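Local structure of putative metal-dependent hydrolase (Bacillus subtilis, 6KNS) at residues V157-S162 against D176-E181; N183-Q188 against P219-H224; L58-L63 against P95-D100; F30-Y35 against A128-I133. The protein binds two zinc ions in a metallo-beta-lactamase fold, also carries calcium, and is probably a hydrolase related to the tRNA-processing RNase Z enzymes. All coordinates share one frame; numbering follows the deposited sequence.

Contact 1: residues V157-S162 against D176-E181; sequences VYTADS and DLLISE. With ZN (zinc ion), chain H; ZN (zinc ion), chain G.
Val157 and Tyr158 pair in parallel with Leu178 and Ile179, joining the two strands of a beta-alpha-beta unit in the second sheet of the metallo-beta-lactamase fold. The ladder runs from Val157 N to Leu177 O, back from Ile179 N to Val157 O at 2.7 Å, and on from Thr159 N to Ile179 O. On the face of Val157 and Leu178, CG1 of the valine meets CD1 of the leucine at 3.6 Å. From Thr159 onward side chains take over part of the pairing. Thr159 OG1, set between its own backbone N and carbonyl carbon (chi1 64°), accepts Glu181 N at 3.0 Å and donates to Ala160 O at 2.7 Å.

The Glu181 side chain then follows the loop that carries the zinc ligand. Its CB touches Ala160 O at 3.3 Å, CG leans on the same oxygen, the chain bends at chi2, and CD lies 3.5 Å from Ser162 O. At the tip OE2 takes Ser162 N from above the carboxylate plane and also a hydrogen bond with His195, while OE1 is bonded by Met196 N. The buried carboxylate thus holds the backbone just after Asp161. Asp161 OD2 bridges the two zinc ions, whose other ligands include His140 and His217, and lies 2.4 Å from the zinc ion of chain H.

Contact 2: residues N183-Q188 against P219-H224; sequences NFYADQ and PHFGVH
Tyr185 reaches across to Pro219 and Phe221, joining two loops of the metallo-beta-lactamase fold that follow the parallel strands 177-181 and 212-216. With CG anti to the carbonyl carbon (chi1 -68°), the tyrosine ring is directed into the 219-224 loop, and its OH donates to Phe221 O at 2.7 Å, in the carbonyl plane on a lone pair. Phe221 takes the less common first torsion, 66°, with CG between its own backbone N and carbonyl carbon. The two rings form an offset edge-to-face pair with planes at 60°, Tyr185 CE1 lying over the Phe221 face, 3.7 Å from CE2. CE1 also touches Pro219 CG.

A type I turn from Tyr185 to Gln188 brings the glutamine back: its OE1 accepts Tyr185 N at 2.9 Å, which helps to orient the amide. That amide meets the Phe221 ring tip to tip, its plane perpendicular to the ring. Leu87 of the second subunit packs on Phe221. In the loop itself, His224 NE2 donates to Pro219 O at 2.8 Å, with the oxygen in the imidazole plane.

Contact 3: residues L58-L63 against P95-D100; sequences LDAVIL and PIYGHD. With CA (calcium ion), chain F.
Val61 O is met by three groups of Ile96 and Tyr97: Tyr97 N donates a hydrogen bond to it at 2.9 Å from a position tilted out of the carbonyl plane, Ile96 CA, 3.5 Å away, adds a weaker CA-H...O contact, and CD2 of the Tyr97 ring brings its edge to the same distance. Tyr97 CG lies anti to its carbonyl carbon (chi1 -67°), and farther along that ring edge CE2 meets Ala60 CB. The neighbouring rungs are Val61 N to Pro95 O and Leu63 N to Tyr97 O, the latter less straight, at 148° about the hydrogen.

Strands 60-62 and 94-98 are neighbouring parallel strands of the first sheet of the metallo-beta-lactamase fold, linked by a beta-alpha-beta crossover through helix 74-86. The loop after strand 60-62 and the short helix 68-71 carry the zinc ligands His65, His67, Asp69 and His70. On one face Val61 and Ile96 lie side by side, pointing the same way, and Ile96 CG2 also receives Leu63 CD1 at 4.0 Å. On the other, Ile62 CG1 rests against Tyr97 CB at 3.9 Å. Farther along, a water donates to Leu63 O and accepts from His99 N. At the opposite end Asp59 O touches Pro95 CD, while Asp59 OD2 binds the calcium ion at 2.6 Å and accepts a hydrogen bond from Ser36 N.

Contact 4: residues F30-Y35 against A128-I133; sequences FQSGDY and AGPFTI. With CA (calcium ion), chain F.
Two beta-hairpin turns, both of type II', meet where the two sheets of the metallo-beta-lactamase sandwich come together: Ser32 to Tyr35 joins strands 27-32 and 35-39, and Ala128 to Phe131 joins strands 126-128 and 131-137. Each turn is closed by a pair of backbone bonds of its own, and the contact between them is made by packing. Tyr35, its CG anti to the backbone N (chi1 -160°), lays its ring against the second turn. Gly129 CA stands over that ring face, 3.8 Å from the centroid, and Pro130 CD over the same face at 3.9 Å; both are CH-pi contacts. The proline carbon leans toward the CB end of the ring, 3.5 Å from Tyr35 CG, whereas the hydroxyl end reaches Ala128, with OH 3.5 Å from its CB.

Phe131 CE2 comes up at the edge of the same tyrosine, near its plane and 3.9 Å from CD1. The phenyl tip packs against the 30-32 arm of the first hairpin, where CZ touches Ser32 CB at 3.6 Å, meets Gln31 C at the ring edge and approaches Phe30 CB less closely. Met7, Leu37 and Ile149 also pack on Phe131, so its ring lies between strands of both sheets. Pro130 CG touches Ser32 OG. On the outer side of the first turn Asp34 O binds the calcium ion at 2.8 Å, as do Lys57 O and a water.

Overall arrangement
From the N terminus, 30-35 comes first and meets 128-133, so contact 4 closes the longest of these loops, 92 residues between its segments. Contact 3 opens and closes within that loop, pairing strands of the first sheet, while contact 4 joins that sheet to the second. The two touch, chiefly through Tyr35 against Asp59 and Ala60, and share the calcium ion and its bound water. Contact 1 then closes a short loop in the second sheet and brings in the zinc bridge. Contact 2 follows in series, joining loops near the second subunit; its centre is about 33 Å from that of contact 4, across the chain's centre.

Contact 1: residues V157-S162 against D176-E181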
loop_
_atom_site.group_PDB
_atom_site.type_symbol
_atom_site.label_atom_id
_atom_site.label_comp_id
_atom_site.label_asym_id
_atom_site.label_seq_id
_atom_site.Cartn_x
_atom_site.Cartn_y
_atom_site.Cartn_z
ATOM N N VAL A 157 -21.653 -3.108 -12.631
ATOM C CA VAL A 157 -21.134 -1.826 -13.078
ATOM C C VAL A 157 -20.393 -1.206 -11.911
ATOM O O VAL A 157 -20.906 -1.162 -10.784
ATOM C CB VAL A 157 -22.261 -0.885 -13.585
ATOM C CG1 VAL A 157 -21.728 0.528 -13.838
ATOM C CG2 VAL A 157 -22.903 -1.442 -14.861
ATOM N N TYR A 158 -19.179 -0.752 -12.194
ATOM C CA TYR A 158 -18.306 -0.045 -11.266
ATOM C C TYR A 158 -18.105 1.352 -11.824
ATOM O O TYR A 158 -17.616 1.495 -12.932
ATOM C CB TYR A 158 -16.956 -0.763 -11.211
ATOM C CG TYR A 158 -15.877 -0.111 -10.418
ATOM C CD1 TYR A 158 -16.118 0.364 -9.128
ATOM C CD2 TYR A 158 -14.572 0.006 -10.936
ATOM C CE1 TYR A 158 -15.078 0.944 -8.356
ATOM C CE2 TYR A 158 -13.532 0.576 -10.184
ATOM C CZ TYR A 158 -13.789 1.037 -8.900
ATOM O OH TYR A 158 -12.781 1.596 -8.155
ATOM N N THR A 159 -18.507 2.374 -11.086
ATOM C CA THR A 159 -18.379 3.750 -11.549
ATOM C C THR A 159 -16.934 4.251 -11.535
ATOM O O THR A 159 -16.655 5.319 -12.073
ATOM C CB THR A 159 -19.174 4.749 -10.655
ATOM O OG1 THR A 159 -18.610 4.748 -9.329
ATOM C CG2 THR A 159 -20.650 4.400 -10.584
ATOM N N ALA A 160 -16.013 3.529 -10.895
ATOM C CA ALA A 160 -14.743 4.119 -10.550
ATOM C C ALA A 160 -15.049 5.470 -9.875
ATOM O O ALA A 160 -16.048 5.593 -9.137
ATOM C CB ALA A 160 -13.835 4.266 -11.775
ATOM N N ASP A 161 -14.209 6.469 -10.111
ATOM C CA ASP A 161 -14.398 7.786 -9.525
ATOM C C ASP A 161 -15.002 8.718 -10.527
ATOM O O ASP A 161 -14.506 8.817 -11.647
ATOM C CB ASP A 161 -13.066 8.393 -9.154
ATOM C CG ASP A 161 -12.415 7.714 -7.966
ATOM O OD1 ASP A 161 -12.803 6.599 -7.529
ATOM O OD2 ASP A 161 -11.516 8.367 -7.463
ATOM N N SER A 162 -16.019 9.462 -10.119
ATOM C CA SER A 162 -16.631 10.453 -11.016
ATOM C C SER A 162 -17.529 11.408 -10.252
ATOM O O SER A 162 -18.103 11.039 -9.226
ATOM C CB SER A 162 -17.478 9.726 -12.053
ATOM O OG SER A 162 -17.920 10.592 -13.085
ATOM N N ASP A 176 -27.065 -5.860 -12.607
ATOM C CA ASP A 176 -27.502 -6.537 -11.368
ATOM C C ASP A 176 -26.990 -5.820 -10.114
ATOM O O ASP A 176 -27.710 -5.724 -9.124
ATOM C CB ASP A 176 -27.069 -8.001 -11.369
ATOM C CG ASP A 176 -27.629 -8.746 -12.566
ATOM O OD1 ASP A 176 -28.864 -8.943 -12.605
ATOM O OD2 ASP A 176 -26.858 -9.082 -13.491
ATOM N N LEU A 177 -25.763 -5.318 -10.175
ATOM C CA LEU A 177 -25.113 -4.642 -9.037
ATOM C C LEU A 177 -24.442 -3.412 -9.597
ATOM O O LEU A 177 -23.692 -3.497 -10.564
ATOM C CB LEU A 177 -24.070 -5.541 -8.348
ATOM C CG LEU A 177 -23.197 -4.922 -7.244
ATOM C CD1 LEU A 177 -24.023 -4.527 -6.064
ATOM C CD2 LEU A 177 -22.096 -5.866 -6.794
ATOM N N LEU A 178 -24.775 -2.265 -9.032
ATOM C CA LEU A 178 -24.077 -1.039 -9.332
ATOM C C LEU A 178 -23.209 -0.725 -8.130
ATOM O O LEU A 178 -23.741 -0.427 -7.061
ATOM C CB LEU A 178 -25.056 0.115 -9.534
ATOM C CG LEU A 178 -24.441 1.506 -9.709
ATOM C CD1 LEU A 178 -23.502 1.545 -10.917
ATOM C CD2 LEU A 178 -25.545 2.551 -9.864
ATOM N N ILE A 179 -21.900 -0.759 -8.342
ATOM C CA ILE A 179 -20.941 -0.275 -7.381
ATOM C C ILE A 179 -20.583 1.193 -7.718
ATOM O O ILE A 179 -19.913 1.466 -8.701
ATOM C CB ILE A 179 -19.694 -1.136 -7.353
ATOM C CG1 ILE A 179 -20.081 -2.622 -7.181
ATOM C CG2 ILE A 179 -18.781 -0.625 -6.224
ATOM C CD1 ILE A 179 -18.864 -3.605 -7.251
ATOM N N SER A 180 -21.056 2.117 -6.878
ATOM C CA SER A 180 -20.902 3.526 -7.088
ATOM C C SER A 180 -20.070 4.121 -6.001
ATOM O O SER A 180 -20.285 3.864 -4.824
ATOM C CB SER A 180 -22.243 4.251 -7.065
ATOM O OG SER A 180 -22.044 5.625 -7.344
ATOM N N GLU A 181 -19.124 4.939 -6.422
ATOM C CA GLU A 181 -18.409 5.786 -5.524
ATOM C C GLU A 181 -19.458 6.660 -4.811
ATOM O O GLU A 181 -20.538 6.945 -5.353
ATOM C CB GLU A 181 -17.345 6.589 -6.287
ATOM C CG GLU A 181 -17.801 7.823 -7.049
ATOM C CD GLU A 181 -17.088 9.071 -6.524
ATOM O OE1 GLU A 181 -17.570 9.674 -5.523
ATOM O OE2 GLU A 181 -16.023 9.414 -7.094
HETATM ZN ZN ZN H . -9.515 9.379 -8.217
HETATM ZN ZN ZN G . -10.257 7.386 -5.873
#

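Contact 2: residues N183-Q188 against P219-H224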
loop_
_atom_site.group_PDB
_atom_site.type_symbol
_atom_site.label_atom_id
_atom_site.label_comp_id
_atom_site.label_asym_id
_atom_site.label_seq_id
_atom_site.Cartn_x
_atom_site.Cartn_y
_atom_site.Cartn_z
ATOM N N ASN A 183 -18.330 9.455 -2.198
ATOM C CA ASN A 183 -17.373 10.078 -1.300
ATOM C C ASN A 183 -17.986 11.221 -0.475
ATOM O O ASN A 183 -17.353 11.675 0.455
ATOM C CB ASN A 183 -16.170 10.602 -2.104
ATOM C CG ASN A 183 -14.846 10.497 -1.325
ATOM O OD1 ASN A 183 -14.785 10.752 -0.114
ATOM N ND2 ASN A 183 -13.818 10.094 -1.997
ATOM N N PHE A 184 -19.193 11.687 -0.838
ATOM C CA PHE A 184 -19.854 12.829 -0.183
ATOM C C PHE A 184 -21.283 12.543 0.267
ATOM O O PHE A 184 -21.943 11.690 -0.315
ATOM C CB PHE A 184 -19.854 14.044 -1.127
ATOM C CG PHE A 184 -18.501 14.673 -1.289
ATOM C CD1 PHE A 184 -18.138 15.750 -0.539
ATOM C CD2 PHE A 184 -17.591 14.167 -2.189
ATOM C CE1 PHE A 184 -16.856 16.332 -0.685
ATOM C CE2 PHE A 184 -16.319 14.720 -2.334
ATOM C CZ PHE A 184 -15.957 15.803 -1.597
ATOM N N TYR A 185 -21.746 13.266 1.304
ATOM C CA TYR A 185 -23.092 13.119 1.869
ATOM C C TYR A 185 -24.082 13.956 1.064
ATOM O O TYR A 185 -23.686 14.797 0.260
ATOM C CB TYR A 185 -23.107 13.520 3.365
ATOM C CG TYR A 185 -22.314 12.535 4.227
ATOM C CD1 TYR A 185 -20.939 12.681 4.432
ATOM C CD2 TYR A 185 -22.926 11.399 4.756
ATOM C CE1 TYR A 185 -20.215 11.752 5.204
ATOM C CE2 TYR A 185 -22.223 10.466 5.517
ATOM C CZ TYR A 185 -20.859 10.639 5.718
ATOM O OH TYR A 185 -20.178 9.734 6.475
ATOM N N ALA A 186 -25.368 13.734 1.307
ATOM C CA ALA A 186 -26.459 14.290 0.495
ATOM C C ALA A 186 -26.449 15.795 0.462
ATOM O O ALA A 186 -26.828 16.386 -0.538
ATOM C CB ALA A 186 -27.841 13.787 1.014
ATOM N N ASP A 187 -26.010 16.423 1.551
ATOM C CA ASP A 187 -25.992 17.897 1.609
ATOM C C ASP A 187 -24.814 18.514 0.895
ATOM O O ASP A 187 -24.767 19.720 0.799
ATOM C CB ASP A 187 -25.994 18.416 3.067
ATOM C CG ASP A 187 -24.744 18.009 3.849
ATOM O OD1 ASP A 187 -24.584 16.788 4.110
ATOM O OD2 ASP A 187 -23.925 18.907 4.213
ATOM N N GLN A 188 -23.855 17.714 0.434
ATOM C CA GLN A 188 -22.589 18.225 -0.057
ATOM C C GLN A 188 -22.500 18.048 -1.573
ATOM O O GLN A 188 -23.081 17.100 -2.131
ATOM C CB GLN A 188 -21.406 17.451 0.546
ATOM C CG GLN A 188 -21.187 17.524 2.059
ATOM C CD GLN A 188 -20.034 16.627 2.462
ATOM O OE1 GLN A 188 -20.131 15.390 2.379
ATOM N NE2 GLN A 188 -18.907 17.239 2.843
ATOM N N PRO A 219 -15.986 8.270 2.738
ATOM C CA PRO A 219 -15.313 9.398 3.387
ATOM C C PRO A 219 -14.794 9.045 4.782
ATOM O O PRO A 219 -15.142 8.018 5.318
ATOM C CB PRO A 219 -16.421 10.444 3.502
ATOM C CG PRO A 219 -17.693 9.645 3.587
ATOM C CD PRO A 219 -17.448 8.425 2.719
ATOM N N HIS A 220 -13.953 9.903 5.344
ATOM C CA HIS A 220 -13.354 9.691 6.649
ATOM C C HIS A 220 -14.010 10.585 7.718
ATOM O O HIS A 220 -13.356 10.985 8.673
ATOM C CB HIS A 220 -11.829 9.976 6.555
ATOM C CG HIS A 220 -11.132 9.069 5.584
ATOM N ND1 HIS A 220 -10.497 7.912 5.980
ATOM C CD2 HIS A 220 -11.042 9.102 4.236
ATOM C CE1 HIS A 220 -10.020 7.286 4.920
ATOM N NE2 HIS A 220 -10.321 7.992 3.847
ATOM N N PHE A 221 -15.284 10.915 7.550
ATOM C CA PHE A 221 -16.030 11.648 8.587
ATOM C C PHE A 221 -17.504 11.294 8.427
ATOM O O PHE A 221 -17.910 10.760 7.397
ATOM C CB PHE A 221 -15.839 13.169 8.446
ATOM C CG PHE A 221 -16.429 13.722 7.199
ATOM C CD1 PHE A 221 -15.755 13.604 5.991
ATOM C CD2 PHE A 221 -17.691 14.317 7.210
ATOM C CE1 PHE A 221 -16.329 14.102 4.780
ATOM C CE2 PHE A 221 -18.264 14.809 6.034
ATOM C CZ PHE A 221 -17.589 14.698 4.815
ATOM N N GLY A 222 -18.295 11.594 9.428
ATOM C CA GLY A 222 -19.748 11.373 9.343
ATOM C C GLY A 222 -20.192 9.969 9.721
ATOM O O GLY A 222 -19.385 9.130 10.147
ATOM N N VAL A 223 -21.496 9.742 9.592
ATOM C CA VAL A 223 -22.110 8.470 9.894
ATOM C C VAL A 223 -22.368 7.780 8.577
ATOM O O VAL A 223 -23.310 8.141 7.862
ATOM C CB VAL A 223 -23.411 8.677 10.627
ATOM C CG1 VAL A 223 -24.051 7.301 11.012
ATOM C CG2 VAL A 223 -23.138 9.562 11.827
ATOM N N HIS A 224 -21.536 6.795 8.261
ATOM C CA HIS A 224 -21.594 6.120 6.967
ATOM C C HIS A 224 -22.975 5.546 6.658
ATOM O O HIS A 224 -23.383 5.544 5.513
ATOM C CB HIS A 224 -20.570 4.972 6.895
ATOM C CG HIS A 224 -19.169 5.417 6.615
ATOM N ND1 HIS A 224 -18.080 4.579 6.750
ATOM C CD2 HIS A 224 -18.675 6.612 6.209
ATOM C CE1 HIS A 224 -16.981 5.239 6.428
ATOM N NE2 HIS A 224 -17.314 6.473 6.092
#

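Contact 3: residues L58-L63 against P95-D100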
loop_
_atom_site.group_PDB
_atom_site.type_symbol
_atom_site.label_atom_id
_atom_site.label_comp_id
_atom_site.label_asym_id
_atom_site.label_seq_id
_atom_site.Cartn_x
_atom_site.Cartn_y
_atom_site.Cartn_z
ATOM N N LEU A 58 -3.826 -15.161 -9.219
ATOM C CA LEU A 58 -4.463 -13.980 -9.757
ATOM C C LEU A 58 -4.233 -13.950 -11.275
ATOM O O LEU A 58 -3.099 -14.028 -11.724
ATOM C CB LEU A 58 -3.870 -12.764 -9.046
ATOM C CG LEU A 58 -4.525 -11.403 -9.191
ATOM C CD1 LEU A 58 -5.923 -11.392 -8.492
ATOM C CD2 LEU A 58 -3.563 -10.382 -8.593
ATOM N N ASP A 59 -5.292 -13.882 -12.070
ATOM C CA ASP A 59 -5.174 -13.971 -13.518
ATOM C C ASP A 59 -4.993 -12.626 -14.206
ATOM O O ASP A 59 -4.383 -12.554 -15.266
ATOM C CB ASP A 59 -6.403 -14.645 -14.122
ATOM C CG ASP A 59 -6.597 -16.076 -13.613
ATOM O OD1 ASP A 59 -6.058 -17.032 -14.218
ATOM O OD2 ASP A 59 -7.262 -16.236 -12.588
ATOM N N ALA A 60 -5.560 -11.561 -13.652
ATOM C CA ALA A 60 -5.422 -10.260 -14.293
ATOM C C ALA A 60 -5.802 -9.170 -13.335
ATOM O O ALA A 60 -6.489 -9.415 -12.360
ATOM C CB ALA A 60 -6.292 -10.191 -15.574
ATOM N N VAL A 61 -5.295 -7.981 -13.609
ATOM C CA VAL A 61 -5.626 -6.776 -12.896
ATOM C C VAL A 61 -6.118 -5.771 -13.939
ATOM O O VAL A 61 -5.636 -5.767 -15.060
ATOM C CB VAL A 61 -4.404 -6.202 -12.187
ATOM C CG1 VAL A 61 -4.744 -4.872 -11.483
ATOM C CG2 VAL A 61 -3.827 -7.222 -11.186
ATOM N N ILE A 62 -7.073 -4.926 -13.557
ATOM C CA ILE A 62 -7.479 -3.783 -14.385
ATOM C C ILE A 62 -7.639 -2.565 -13.489
ATOM O O ILE A 62 -8.164 -2.686 -12.362
ATOM C CB ILE A 62 -8.776 -4.057 -15.206
ATOM C CG1 ILE A 62 -9.140 -2.852 -16.073
ATOM C CG2 ILE A 62 -9.970 -4.334 -14.307
ATOM C CD1 ILE A 62 -10.096 -3.251 -17.227
ATOM N N LEU A 63 -7.160 -1.434 -13.995
ATOM C CA LEU A 63 -7.054 -0.179 -13.286
ATOM C C LEU A 63 -7.936 0.909 -13.911
ATOM O O LEU A 63 -7.834 1.184 -15.090
ATOM C CB LEU A 63 -5.608 0.297 -13.353
ATOM C CG LEU A 63 -4.605 -0.674 -12.743
ATOM C CD1 LEU A 63 -3.195 -0.069 -12.890
ATOM C CD2 LEU A 63 -4.934 -0.992 -11.240
ATOM N N PRO A 95 -1.111 -10.101 -16.622
ATOM C CA PRO A 95 -1.476 -8.907 -17.389
ATOM C C PRO A 95 -2.097 -7.846 -16.449
ATOM O O PRO A 95 -2.931 -8.182 -15.594
ATOM C CB PRO A 95 -2.478 -9.412 -18.451
ATOM C CG PRO A 95 -3.014 -10.780 -17.904
ATOM C CD PRO A 95 -1.885 -11.305 -16.994
ATOM N N ILE A 96 -1.651 -6.601 -16.597
ATOM C CA ILE A 96 -2.254 -5.467 -15.921
ATOM C C ILE A 96 -2.772 -4.509 -16.993
ATOM O O ILE A 96 -1.983 -3.907 -17.717
ATOM C CB ILE A 96 -1.275 -4.733 -15.002
ATOM C CG1 ILE A 96 -0.639 -5.693 -13.996
ATOM C CG2 ILE A 96 -2.016 -3.604 -14.218
ATOM C CD1 ILE A 96 0.412 -5.048 -13.115
ATOM N N TYR A 97 -4.100 -4.443 -17.109
ATOM C CA TYR A 97 -4.825 -3.579 -18.050
ATOM C C TYR A 97 -4.994 -2.166 -17.470
ATOM O O TYR A 97 -5.388 -2.004 -16.319
ATOM C CB TYR A 97 -6.233 -4.159 -18.340
ATOM C CG TYR A 97 -6.179 -5.467 -19.090
ATOM C CD1 TYR A 97 -6.062 -5.471 -20.462
ATOM C CD2 TYR A 97 -6.148 -6.686 -18.425
ATOM C CE1 TYR A 97 -5.967 -6.654 -21.183
ATOM C CE2 TYR A 97 -6.044 -7.914 -19.149
ATOM C CZ TYR A 97 -5.943 -7.857 -20.517
ATOM O OH TYR A 97 -5.835 -8.958 -21.279
ATOM N N GLY A 98 -4.736 -1.156 -18.287
ATOM C CA GLY A 98 -4.914 0.240 -17.871
ATOM C C GLY A 98 -5.071 1.123 -19.083
ATOM O O GLY A 98 -4.823 0.689 -20.187
ATOM N N HIS A 99 -5.486 2.373 -18.904
ATOM C CA HIS A 99 -5.641 3.239 -20.082
ATOM C C HIS A 99 -4.281 3.813 -20.390
ATOM O O HIS A 99 -3.423 3.828 -19.527
ATOM C CB HIS A 99 -6.694 4.338 -19.845
ATOM C CG HIS A 99 -6.257 5.422 -18.922
ATOM N ND1 HIS A 99 -5.456 6.455 -19.342
ATOM C CD2 HIS A 99 -6.564 5.679 -17.624
ATOM C CE1 HIS A 99 -5.251 7.281 -18.327
ATOM N NE2 HIS A 99 -5.918 6.837 -17.276
ATOM N N ASP A 100 -4.072 4.248 -21.621
ATOM C CA ASP A 100 -2.790 4.829 -21.983
ATOM C C ASP A 100 -2.851 6.329 -22.401
ATOM O O ASP A 100 -1.923 6.836 -23.024
ATOM C CB ASP A 100 -2.096 3.956 -23.017
ATOM C CG ASP A 100 -2.737 4.044 -24.385
ATOM O OD1 ASP A 100 -3.788 4.709 -24.526
ATOM O OD2 ASP A 100 -2.155 3.455 -25.315
HETATM CA CA CA F . -6.430 -18.424 -11.458
HETATM O O HOH W 1 -5.734 3.018 -16.087
HETATM O O HOH W 2 -7.913 -17.528 -9.601
#

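Contact 4: residues F30-Y35 against A128-I133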
loop_
_atom_site.group_PDB
_atom_site.type_symbol
_atom_site.label_atom_id
_atom_site.label_comp_id
_atom_site.label_asym_id
_atom_site.label_seq_id
_atom_site.Cartn_x
_atom_site.Cartn_y
_atom_site.Cartn_z
ATOM N N PHE A 30 -13.082 -9.863 -8.569
ATOM C CA PHE A 30 -14.107 -10.503 -9.373
ATOM C C PHE A 30 -13.675 -11.907 -9.722
ATOM O O PHE A 30 -12.607 -12.101 -10.260
ATOM C CB PHE A 30 -14.317 -9.724 -10.662
ATOM C CG PHE A 30 -15.070 -8.434 -10.485
ATOM C CD1 PHE A 30 -14.506 -7.381 -9.819
ATOM C CD2 PHE A 30 -16.354 -8.295 -11.008
ATOM C CE1 PHE A 30 -15.196 -6.202 -9.678
ATOM C CE2 PHE A 30 -17.046 -7.121 -10.880
ATOM C CZ PHE A 30 -16.485 -6.077 -10.212
ATOM N N GLN A 31 -14.519 -12.891 -9.425
ATOM C CA GLN A 31 -14.180 -14.268 -9.669
ATOM C C GLN A 31 -15.227 -14.971 -10.458
ATOM O O GLN A 31 -16.417 -14.748 -10.269
ATOM C CB GLN A 31 -13.939 -15.022 -8.358
ATOM C CG GLN A 31 -12.691 -14.546 -7.614
ATOM C CD GLN A 31 -12.523 -15.241 -6.266
ATOM O OE1 GLN A 31 -13.310 -15.037 -5.311
ATOM N NE2 GLN A 31 -11.518 -16.090 -6.193
ATOM N N SER A 32 -14.765 -15.861 -11.327
ATOM C CA SER A 32 -15.632 -16.776 -12.045
ATOM C C SER A 32 -14.909 -18.108 -12.294
ATOM O O SER A 32 -13.927 -18.164 -13.053
ATOM C CB SER A 32 -16.041 -16.159 -13.393
ATOM O OG SER A 32 -16.888 -17.037 -14.119
ATOM N N GLY A 33 -15.411 -19.178 -11.679
ATOM C CA GLY A 33 -14.761 -20.477 -11.757
ATOM C C GLY A 33 -13.357 -20.302 -11.235
ATOM O O GLY A 33 -13.193 -19.724 -10.177
ATOM N N ASP A 34 -12.344 -20.731 -11.997
ATOM C CA ASP A 34 -10.917 -20.539 -11.601
ATOM C C ASP A 34 -10.306 -19.173 -11.948
ATOM O O ASP A 34 -9.166 -18.902 -11.579
ATOM C CB ASP A 34 -10.018 -21.617 -12.223
ATOM C CG ASP A 34 -10.153 -22.954 -11.537
ATOM O OD1 ASP A 34 -10.544 -22.972 -10.341
ATOM O OD2 ASP A 34 -9.866 -23.998 -12.200
ATOM N N TYR A 35 -11.062 -18.329 -12.648
ATOM C CA TYR A 35 -10.577 -17.010 -13.038
ATOM C C TYR A 35 -10.762 -15.984 -11.931
ATOM O O TYR A 35 -11.833 -15.938 -11.306
ATOM C CB TYR A 35 -11.287 -16.532 -14.304
ATOM C CG TYR A 35 -10.545 -15.437 -15.028
ATOM C CD1 TYR A 35 -10.931 -14.112 -14.872
ATOM C CD2 TYR A 35 -9.461 -15.730 -15.876
ATOM C CE1 TYR A 35 -10.277 -13.101 -15.520
ATOM C CE2 TYR A 35 -8.779 -14.704 -16.545
ATOM C CZ TYR A 35 -9.206 -13.387 -16.347
ATOM O OH TYR A 35 -8.610 -12.346 -16.949
ATOM N N ALA A 128 -11.665 -10.692 -20.682
ATOM C CA ALA A 128 -10.787 -11.088 -19.559
ATOM C C ALA A 128 -11.281 -12.413 -19.030
ATOM O O ALA A 128 -12.203 -12.468 -18.192
ATOM C CB ALA A 128 -10.816 -10.011 -18.448
ATOM N N GLY A 129 -10.702 -13.487 -19.554
ATOM C CA GLY A 129 -11.169 -14.841 -19.279
ATOM C C GLY A 129 -12.649 -14.915 -19.622
ATOM O O GLY A 129 -13.018 -14.577 -20.725
ATOM N N PRO A 130 -13.509 -15.300 -18.657
ATOM C CA PRO A 130 -14.948 -15.383 -18.936
ATOM C C PRO A 130 -15.670 -14.037 -18.818
ATOM O O PRO A 130 -16.874 -13.970 -19.019
ATOM C CB PRO A 130 -15.448 -16.399 -17.892
ATOM C CG PRO A 130 -14.473 -16.228 -16.732
ATOM C CD PRO A 130 -13.181 -15.685 -17.274
ATOM N N PHE A 131 -14.954 -12.959 -18.550
ATOM C CA PHE A 131 -15.605 -11.645 -18.469
ATOM C C PHE A 131 -15.430 -10.828 -19.750
ATOM O O PHE A 131 -14.425 -10.959 -20.446
ATOM C CB PHE A 131 -15.046 -10.812 -17.320
ATOM C CG PHE A 131 -15.195 -11.446 -15.957
ATOM C CD1 PHE A 131 -16.431 -11.724 -15.439
ATOM C CD2 PHE A 131 -14.082 -11.710 -15.193
ATOM C CE1 PHE A 131 -16.561 -12.299 -14.166
ATOM C CE2 PHE A 131 -14.189 -12.265 -13.926
ATOM C CZ PHE A 131 -15.433 -12.563 -13.412
ATOM N N THR A 132 -16.433 -10.002 -20.039
ATOM C CA THR A 132 -16.375 -9.004 -21.098
ATOM C C THR A 132 -16.578 -7.663 -20.388
ATOM O O THR A 132 -17.569 -7.503 -19.656
ATOM C CB THR A 132 -17.471 -9.234 -22.164
ATOM O OG1 THR A 132 -17.337 -10.554 -22.702
ATOM C CG2 THR A 132 -17.401 -8.197 -23.307
ATOM N N ILE A 133 -15.636 -6.728 -20.601
ATOM C CA ILE A 133 -15.639 -5.423 -19.945
ATOM C C ILE A 133 -15.811 -4.340 -21.001
ATOM O O ILE A 133 -15.157 -4.378 -22.052
ATOM C CB ILE A 133 -14.304 -5.187 -19.150
ATOM C CG1 ILE A 133 -14.001 -6.383 -18.249
ATOM C CG2 ILE A 133 -14.375 -3.901 -18.301
ATOM C CD1 ILE A 133 -12.736 -6.220 -17.462
HETATM CA CA CA F . -6.430 -18.424 -11.458
HETATM O O HOH W 2 -7.913 -17.528 -9.601
#